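PDB 4GBM: CurM Sulfotransferase from Moorea producta, which probably transfers a sulfonate group from PAPS to an intermediate of the curacin biosynthetic pathway, acting as the sulfotransferase domain of a polyketide synthase. Local coordinates for residues 218-223 and 306-311; 79-84 and 265-270. The protein carries 2 engineered substitutions. All blocks are in the same frame, centred on the assembly; numbering follows the deposited sequence.

In the fold
Interactions 1 and 2 lie on two sides of the bound adenosine-3'-5'-diphosphate and both reach it, though their centres are about 27 Å apart and their nearest atoms about 8 Å. Interaction 1 ties the last strand of the parallel five-stranded sheet, and the start of the helix after it, to the chain that follows helix 297-305; Tyr221 meets the adenine there. Interaction 2 joins two loops and holds no sheet strand, with Pro270 beside the nucleotide's sugar and phosphate. Both are partly buried. Hydrogen bonds and a cation-pi contact of charged side chains carry the first, whereas the second rests on apolar packing and one backbone bond, with a zinc ion at its inner end.

Interaction 1: residues 218-223 and 306-311. With A3P (adenosine-3'-5'-diphosphate), chain G; P6G (hexaethylene glycol), chain R.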
loop_
_atom_site.group_PDB
_atom_site.type_symbol
_atom_site.label_atom_id
_atom_site.label_comp_id
_atom_site.label_asym_id
_atom_site.label_seq_id
_atom_site.Cartn_x
_atom_site.Cartn_y
_atom_site.Cartn_z
ATOM N N GLN A 218 -4.589 -13.479 -0.343
ATOM C CA GLN A 218 -5.617 -12.453 -0.219
ATOM C C GLN A 218 -5.953 -12.182 1.236
ATOM O O GLN A 218 -6.076 -13.109 2.042
ATOM C CB GLN A 218 -6.887 -12.869 -0.969
ATOM C CG GLN A 218 -7.907 -11.738 -1.119
ATOM C CD GLN A 218 -9.212 -12.210 -1.733
ATOM O OE1 GLN A 218 -10.226 -12.338 -1.042
ATOM N NE2 GLN A 218 -9.193 -12.477 -3.031
ATOM N N ILE A 219 -6.094 -10.899 1.569
ATOM C CA ILE A 219 -6.594 -10.475 2.873
ATOM C C ILE A 219 -7.807 -9.577 2.666
ATOM O O ILE A 219 -7.755 -8.635 1.887
ATOM C CB ILE A 219 -5.526 -9.713 3.675
ATOM C CG1 ILE A 219 -4.376 -10.663 4.043
ATOM C CG2 ILE A 219 -6.134 -9.100 4.963
ATOM C CD1 ILE A 219 -3.228 -9.990 4.746
ATOM N N ARG A 220 -8.896 -9.888 3.360
ATOM C CA ARG A 220 -10.072 -9.027 3.350
ATOM C C ARG A 220 -9.957 -8.073 4.521
ATOM O O ARG A 220 -9.751 -8.503 5.661
ATOM C CB ARG A 220 -11.344 -9.863 3.451
ATOM C CG ARG A 220 -11.342 -11.007 2.439
ATOM C CD ARG A 220 -12.518 -11.948 2.623
ATOM N NE ARG A 220 -13.760 -11.390 2.099
ATOM C CZ ARG A 220 -14.063 -11.309 0.806
ATOM N NH1 ARG A 220 -15.228 -10.794 0.447
ATOM N NH2 ARG A 220 -13.210 -11.733 -0.134
ATOM N N TYR A 221 -10.089 -6.780 4.232
ATOM C CA TYR A 221 -10.049 -5.751 5.272
ATOM C C TYR A 221 -10.976 -6.094 6.434
ATOM O O TYR A 221 -10.631 -5.895 7.612
ATOM C CB TYR A 221 -10.437 -4.384 4.691
ATOM C CG TYR A 221 -10.655 -3.346 5.761
ATOM C CD1 TYR A 221 -9.575 -2.674 6.333
ATOM C CD2 TYR A 221 -11.935 -3.060 6.231
ATOM C CE1 TYR A 221 -9.765 -1.729 7.337
ATOM C CE2 TYR A 221 -12.144 -2.114 7.235
ATOM C CZ TYR A 221 -11.058 -1.454 7.781
ATOM O OH TYR A 221 -11.278 -0.526 8.767
ATOM N N GLU A 222 -12.165 -6.589 6.103
ATOM C CA GLU A 222 -13.169 -6.863 7.123
ATOM C C GLU A 222 -12.681 -7.937 8.097
ATOM O O GLU A 222 -12.890 -7.809 9.303
ATOM C CB GLU A 222 -14.513 -7.238 6.484
ATOM C CG GLU A 222 -15.166 -6.101 5.659
ATOM C CD GLU A 222 -14.541 -5.876 4.282
ATOM O OE1 GLU A 222 -13.789 -6.740 3.776
ATOM O OE2 GLU A 222 -14.824 -4.810 3.707
ATOM N N ASP A 223 -12.008 -8.967 7.568
ATOM C CA ASP A 223 -11.379 -10.005 8.388
ATOM C C ASP A 223 -10.197 -9.428 9.169
ATOM O O ASP A 223 -10.005 -9.744 10.346
ATOM C CB ASP A 223 -10.873 -11.164 7.522
ATOM C CG ASP A 223 -11.981 -11.957 6.866
ATOM O OD1 ASP A 223 -13.149 -11.914 7.330
ATOM O OD2 ASP A 223 -11.657 -12.664 5.880
ATOM N N LEU A 306 -15.123 -11.384 -5.843
ATOM C CA LEU A 306 -14.491 -11.200 -4.539
ATOM C C LEU A 306 -15.375 -11.623 -3.365
ATOM O O LEU A 306 -15.002 -11.418 -2.213
ATOM C CB LEU A 306 -14.055 -9.741 -4.365
ATOM C CG LEU A 306 -12.963 -9.244 -5.316
ATOM C CD1 LEU A 306 -12.728 -7.749 -5.120
ATOM C CD2 LEU A 306 -11.650 -10.014 -5.119
ATOM N N SER A 307 -16.538 -12.201 -3.666
ATOM C CA SER A 307 -17.471 -12.699 -2.643
ATOM C C SER A 307 -18.042 -11.625 -1.709
ATOM O O SER A 307 -18.338 -11.912 -0.547
ATOM C CB SER A 307 -16.829 -13.826 -1.814
ATOM O OG SER A 307 -16.504 -14.933 -2.633
ATOM N N TYR A 308 -18.199 -10.400 -2.207
ATOM C CA TYR A 308 -18.878 -9.357 -1.443
ATOM C C TYR A 308 -20.368 -9.298 -1.779
ATOM O O TYR A 308 -20.745 -9.347 -2.951
ATOM C CB TYR A 308 -18.243 -7.987 -1.703
ATOM C CG TYR A 308 -16.956 -7.746 -0.948
ATOM C CD1 TYR A 308 -16.934 -7.737 0.447
ATOM C CD2 TYR A 308 -15.760 -7.528 -1.628
ATOM C CE1 TYR A 308 -15.758 -7.514 1.144
ATOM C CE2 TYR A 308 -14.577 -7.303 -0.939
ATOM C CZ TYR A 308 -14.583 -7.293 0.443
ATOM O OH TYR A 308 -13.412 -7.065 1.123
ATOM N N GLU A 309 -21.195 -9.187 -0.739
ATOM C CA GLU A 309 -22.644 -9.048 -0.873
ATOM C C GLU A 309 -23.016 -7.589 -1.060
ATOM O O GLU A 309 -22.433 -6.707 -0.425
ATOM C CB GLU A 309 -23.353 -9.563 0.384
ATOM C CG GLU A 309 -23.039 -10.997 0.766
ATOM C CD GLU A 309 -23.524 -11.350 2.165
ATOM O OE1 GLU A 309 -24.489 -10.715 2.653
ATOM O OE2 GLU A 309 -22.936 -12.268 2.779
ATOM N N LEU A 310 -24.003 -7.337 -1.915
ATOM C CA LEU A 310 -24.430 -5.973 -2.197
ATOM C C LEU A 310 -25.867 -5.733 -1.729
ATOM O O LEU A 310 -26.811 -6.027 -2.460
ATOM C CB LEU A 310 -24.279 -5.661 -3.693
ATOM C CG LEU A 310 -22.876 -5.802 -4.294
ATOM C CD1 LEU A 310 -22.921 -5.513 -5.787
ATOM C CD2 LEU A 310 -21.865 -4.893 -3.599
ATOM N N PRO A 311 -26.038 -5.202 -0.502
ATOM C CA PRO A 311 -27.394 -4.954 -0.002
ATOM C C PRO A 311 -28.100 -3.783 -0.700
ATOM O O PRO A 311 -27.494 -3.087 -1.522
ATOM C CB PRO A 311 -27.185 -4.658 1.488
ATOM C CG PRO A 311 -25.752 -4.312 1.646
ATOM C CD PRO A 311 -24.998 -4.941 0.514
HETATM P P1 A3P G . -11.406 6.194 6.428
HETATM O O1P A3P G . -11.665 7.192 5.329
HETATM O O2P A3P G . -10.637 6.766 7.591
HETATM O O3P A3P G . -12.627 5.402 6.805
HETATM P P2 A3P G . -5.688 3.219 3.190
HETATM O O4P A3P G . -5.612 2.068 2.238
HETATM O O5P A3P G . -5.898 4.568 2.562
HETATM O O6P A3P G . -4.591 3.202 4.221
HETATM O "O5'" A3P G . -7.064 2.977 4.006
HETATM C "C5'" A3P G . -7.568 4.018 4.849
HETATM C "C4'" A3P G . -8.693 3.411 5.651
HETATM O "O4'" A3P G . -8.138 2.498 6.605
HETATM C "C3'" A3P G . -9.422 4.433 6.501
HETATM O "O3'" A3P G . -10.404 5.127 5.716
HETATM C "C2'" A3P G . -10.007 3.545 7.593
HETATM O "O2'" A3P G . -11.286 3.034 7.208
HETATM C "C1'" A3P G . -9.031 2.379 7.705
HETATM N N9 A3P G . -8.257 2.473 8.970
HETATM C C8 A3P G . -7.278 3.349 9.277
HETATM N N7 A3P G . -6.821 3.154 10.543
HETATM C C5 A3P G . -7.531 2.128 11.055
HETATM C C6 A3P G . -7.575 1.388 12.339
HETATM N N6 A3P G . -6.728 1.722 13.344
HETATM N N1 A3P G . -8.477 0.377 12.452
HETATM C C2 A3P G . -9.312 0.028 11.447
HETATM N N3 A3P G . -9.318 0.657 10.253
HETATM C C4 A3P G . -8.464 1.680 10.019
HETATM C C2 P6G R . -6.981 -16.047 1.866
HETATM C C3 P6G R . -5.712 -16.714 1.330
HETATM O O4 P6G R . -5.394 -16.214 0.025
HETATM C C5 P6G R . -5.809 -17.144 -0.969
HETATM C C6 P6G R . -5.125 -16.788 -2.284
HETATM O O7 P6G R . -5.526 -15.478 -2.686
HETATM C C8 P6G R . -4.646 -15.031 -3.721
HETATM C C9 P6G R . -5.026 -13.609 -4.143
HETATM O O10 P6G R . -6.406 -13.538 -4.544
HETATM C C11 P6G R . -6.454 -13.714 -5.971
HETATM C C12 P6G R . -7.852 -13.407 -6.500
HETATM O O13 P6G R . -8.837 -14.122 -5.748
HETATM C C14 P6G R . -10.129 -13.849 -6.304
HETATM C C15 P6G R . -11.195 -14.579 -5.492
HETATM O O16 P6G R . -11.405 -13.885 -4.260
HETATM C C17 P6G R . -11.795 -14.828 -3.264
HETATM C C18 P6G R . -13.167 -14.445 -2.725
HETATM O O19 P6G R . -14.149 -14.706 -3.735
#
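Arg220 grips the carbonyl of Leu306 end-on, NH1 and NH2 both donating to the single atom Leu306 O at 2.7 and 2.8 Å. The oxygen lies close to the guanidinium plane, and both hydrogen bonds are bent, with N-H...O angles near 140°. Farther along, the hydroxyl of Tyr308 donates to Glu222 OE1 over 2.7 Å, meeting the carboxylate on its syn side. Glu222 OE2 is taken by the backbone N of His165, which helps fix the carboxylate. Arg220 also lies over the Tyr308 ring in a cation-pi contact, with Arg220 CZ 4.3 Å from the ring centroid, NH1 above the ring centre and the two planes 35° apart; a bend at chi3 (77°) turns the arginine chain beyond CD. A leucine in place of Tyr308 would probably leave Glu222 OE1 without its hydroxyl donor and Arg220 without an aromatic face. Gln218 and Ser307, at the exposed margin, bind a hexaethylene glycol probably left from crystallisation. Tyr221, opening helix 221-226, hydrogen-bonds through OH to N3 of the nucleotide. Ser307, with positive phi, ends helix 297-305 in a Schellman motif. Leu306 and Tyr308 rest on strand 158-163, the neighbour of strand 216-220, and Tyr308 also touches Pro166 of helix 166-175.

Interaction 2: residues 79-84 and 265-270; sequences LNLSYL and LSISDP. With ZN (zinc ion), chain C; A3P (adenosine-3'-5'-diphosphate), chain G.
Tyr83 and Leu265 lie side by side and point the same way, so that the leucine covers one face of the ring. Leu265 CD2 stands 3.9 Å from the centroid of the Tyr83 ring and only 6° off its normal, a CH-pi contact over the centre. Tyr83 CB packs against Leu265 CB at 3.6 Å. Tyr83 CG sits beside its own backbone N (chi1 -62°), and the ring edge comes to Ser266 O, while CE2 reaches Ser268 C at 3.9 Å. Ser266 O accepts the backbone N-H of Tyr83, a nearly straight bond of 3.1 Å. Leu81 CB meets Ser266 O at 3.6 Å, and Leu81 CD1 approaches the Ser266 hydroxyl, whose OG is hydrogen-bonded to His65. Beyond Ser268 the 265-270 loop leads to the ligands. Asp269 OD1 binds the zinc ion at 2.0 Å and accepts from Asn271 N; His261 is a further zinc ligand, and Asp269 OD2 pairs with Lys274. The contact is thus largely apolar, with one clear backbone bond between the segments, continued by Leu265 with Gly85 and Leu84 with Ala262; buried Asp269 N has no partner in the model, while the Asp269 carboxylate is probably kept ionised by zinc and lysine.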
loop_
_atom_site.group_PDB
_atom_site.type_symbol
_atom_site.label_atom_id
_atom_site.label_comp_id
_atom_site.label_asym_id
_atom_site.label_seq_id
_atom_site.Cartn_x
_atom_site.Cartn_y
_atom_site.Cartn_z
ATOM N N LEU A 79 7.705 13.327 -9.467
ATOM C CA LEU A 79 7.021 13.033 -8.206
ATOM C C LEU A 79 6.447 14.284 -7.544
ATOM O O LEU A 79 7.177 15.081 -6.944
ATOM C CB LEU A 79 7.935 12.266 -7.238
ATOM C CG LEU A 79 7.333 11.747 -5.926
ATOM C CD1 LEU A 79 6.135 10.838 -6.170
ATOM C CD2 LEU A 79 8.394 11.021 -5.123
ATOM N N ASN A 80 5.131 14.438 -7.665
ATOM C CA ASN A 80 4.398 15.523 -7.026
ATOM C C ASN A 80 3.254 14.944 -6.207
ATOM O O ASN A 80 2.395 14.238 -6.740
ATOM C CB ASN A 80 3.858 16.506 -8.069
ATOM C CG ASN A 80 4.947 17.071 -8.969
ATOM O OD1 ASN A 80 6.071 17.331 -8.529
ATOM N ND2 ASN A 80 4.613 17.273 -10.239
ATOM N N LEU A 81 3.256 15.242 -4.909
ATOM C CA LEU A 81 2.284 14.669 -3.978
ATOM C C LEU A 81 1.611 15.748 -3.137
ATOM O O LEU A 81 2.232 16.767 -2.821
ATOM C CB LEU A 81 2.974 13.652 -3.062
ATOM C CG LEU A 81 3.754 12.498 -3.703
ATOM C CD1 LEU A 81 4.686 11.870 -2.677
ATOM C CD2 LEU A 81 2.840 11.441 -4.324
ATOM N N SER A 82 0.351 15.507 -2.768
ATOM C CA SER A 82 -0.439 16.436 -1.950
ATOM C C SER A 82 0.200 16.697 -0.584
ATOM O O SER A 82 0.169 17.816 -0.069
ATOM C CB SER A 82 -1.860 15.904 -1.765
ATOM O OG SER A 82 -2.584 15.938 -2.982
ATOM N N TYR A 83 0.773 15.650 -0.006
ATOM C CA TYR A 83 1.488 15.758 1.256
ATOM C C TYR A 83 2.977 15.518 1.013
ATOM O O TYR A 83 3.417 15.461 -0.141
ATOM C CB TYR A 83 0.890 14.795 2.286
ATOM C CG TYR A 83 -0.563 15.103 2.597
ATOM C CD1 TYR A 83 -0.901 16.026 3.590
ATOM C CD2 TYR A 83 -1.595 14.493 1.885
ATOM C CE1 TYR A 83 -2.230 16.325 3.875
ATOM C CE2 TYR A 83 -2.927 14.786 2.161
ATOM C CZ TYR A 83 -3.235 15.699 3.157
ATOM O OH TYR A 83 -4.550 15.991 3.435
ATOM N N LEU A 84 3.759 15.386 2.079
ATOM C CA LEU A 84 5.221 15.424 1.941
ATOM C C LEU A 84 5.873 14.153 1.375
ATOM O O LEU A 84 6.927 14.233 0.742
ATOM C CB LEU A 84 5.885 15.862 3.255
ATOM C CG LEU A 84 5.388 17.183 3.859
ATOM C CD1 LEU A 84 6.053 17.428 5.206
ATOM C CD2 LEU A 84 5.607 18.380 2.929
ATOM N N LEU A 265 2.482 10.972 4.805
ATOM C CA LEU A 265 1.336 10.943 3.899
ATOM C C LEU A 265 1.779 11.273 2.486
ATOM O O LEU A 265 2.771 11.975 2.289
ATOM C CB LEU A 265 0.265 11.939 4.356
ATOM C CG LEU A 265 -0.811 11.488 5.344
ATOM C CD1 LEU A 265 -0.240 10.836 6.612
ATOM C CD2 LEU A 265 -1.676 12.696 5.692
ATOM N N SER A 266 1.043 10.765 1.504
ATOM C CA SER A 266 1.381 10.993 0.109
ATOM C C SER A 266 0.196 11.572 -0.623
ATOM O O SER A 266 0.186 12.771 -0.930
ATOM C CB SER A 266 1.855 9.693 -0.557
ATOM O OG SER A 266 3.089 9.288 0.003
ATOM N N ILE A 267 -0.808 10.729 -0.872
ATOM C CA ILE A 267 -1.948 11.105 -1.714
ATOM C C ILE A 267 -3.188 11.562 -0.957
ATOM O O ILE A 267 -3.914 12.428 -1.436
ATOM C CB ILE A 267 -2.322 9.998 -2.723
ATOM C CG1 ILE A 267 -2.732 8.703 -2.006
ATOM C CG2 ILE A 267 -1.156 9.743 -3.678
ATOM C CD1 ILE A 267 -3.588 7.767 -2.853
ATOM N N SER A 268 -3.435 10.972 0.210
ATOM C CA SER A 268 -4.522 11.411 1.078
ATOM C C SER A 268 -4.126 11.112 2.513
ATOM O O SER A 268 -2.962 10.814 2.783
ATOM C CB SER A 268 -5.835 10.707 0.727
ATOM O OG SER A 268 -6.922 11.306 1.417
ATOM N N ASP A 269 -5.092 11.206 3.424
ATOM C CA ASP A 269 -4.876 10.876 4.830
ATOM C C ASP A 269 -5.521 9.520 5.100
ATOM O O ASP A 269 -6.734 9.378 4.929
ATOM C CB ASP A 269 -5.500 11.958 5.728
ATOM C CG ASP A 269 -5.061 11.857 7.183
ATOM O OD1 ASP A 269 -4.493 10.816 7.571
ATOM O OD2 ASP A 269 -5.279 12.832 7.943
ATOM N N PRO A 270 -4.714 8.517 5.507
ATOM C CA PRO A 270 -5.308 7.206 5.819
ATOM C C PRO A 270 -6.087 7.207 7.131
ATOM O O PRO A 270 -6.762 6.224 7.445
ATOM C CB PRO A 270 -4.093 6.278 5.909
ATOM C CG PRO A 270 -2.954 7.162 6.267
ATOM C CD PRO A 270 -3.241 8.502 5.612
HETATM ZN ZN ZN C . -3.557 10.902 9.347
HETATM P P1 A3P G . -11.406 6.194 6.428
HETATM O O1P A3P G . -11.665 7.192 5.329
HETATM O O2P A3P G . -10.637 6.766 7.591
HETATM O O3P A3P G . -12.627 5.402 6.805
HETATM P P2 A3P G . -5.688 3.219 3.190
HETATM O O4P A3P G . -5.612 2.068 2.238
HETATM O O5P A3P G . -5.898 4.568 2.562
HETATM O O6P A3P G . -4.591 3.202 4.221
HETATM O "O5'" A3P G . -7.064 2.977 4.006
HETATM C "C5'" A3P G . -7.568 4.018 4.849
HETATM C "C4'" A3P G . -8.693 3.411 5.651
HETATM O "O4'" A3P G . -8.138 2.498 6.605
HETATM C "C3'" A3P G . -9.422 4.433 6.501
HETATM O "O3'" A3P G . -10.404 5.127 5.716
HETATM C "C2'" A3P G . -10.007 3.545 7.593
HETATM O "O2'" A3P G . -11.286 3.034 7.208
HETATM C "C1'" A3P G . -9.031 2.379 7.705
HETATM N N9 A3P G . -8.257 2.473 8.970
HETATM C C8 A3P G . -7.278 3.349 9.277
HETATM N N7 A3P G . -6.821 3.154 10.543
HETATM C C5 A3P G . -7.531 2.128 11.055
HETATM C C6 A3P G . -7.575 1.388 12.339
HETATM N N6 A3P G . -6.728 1.722 13.344
HETATM N N1 A3P G . -8.477 0.377 12.452
HETATM C C2 A3P G . -9.312 0.028 11.447
HETATM N N3 A3P G . -9.318 0.657 10.253
HETATM C C4 A3P G . -8.464 1.680 10.019
#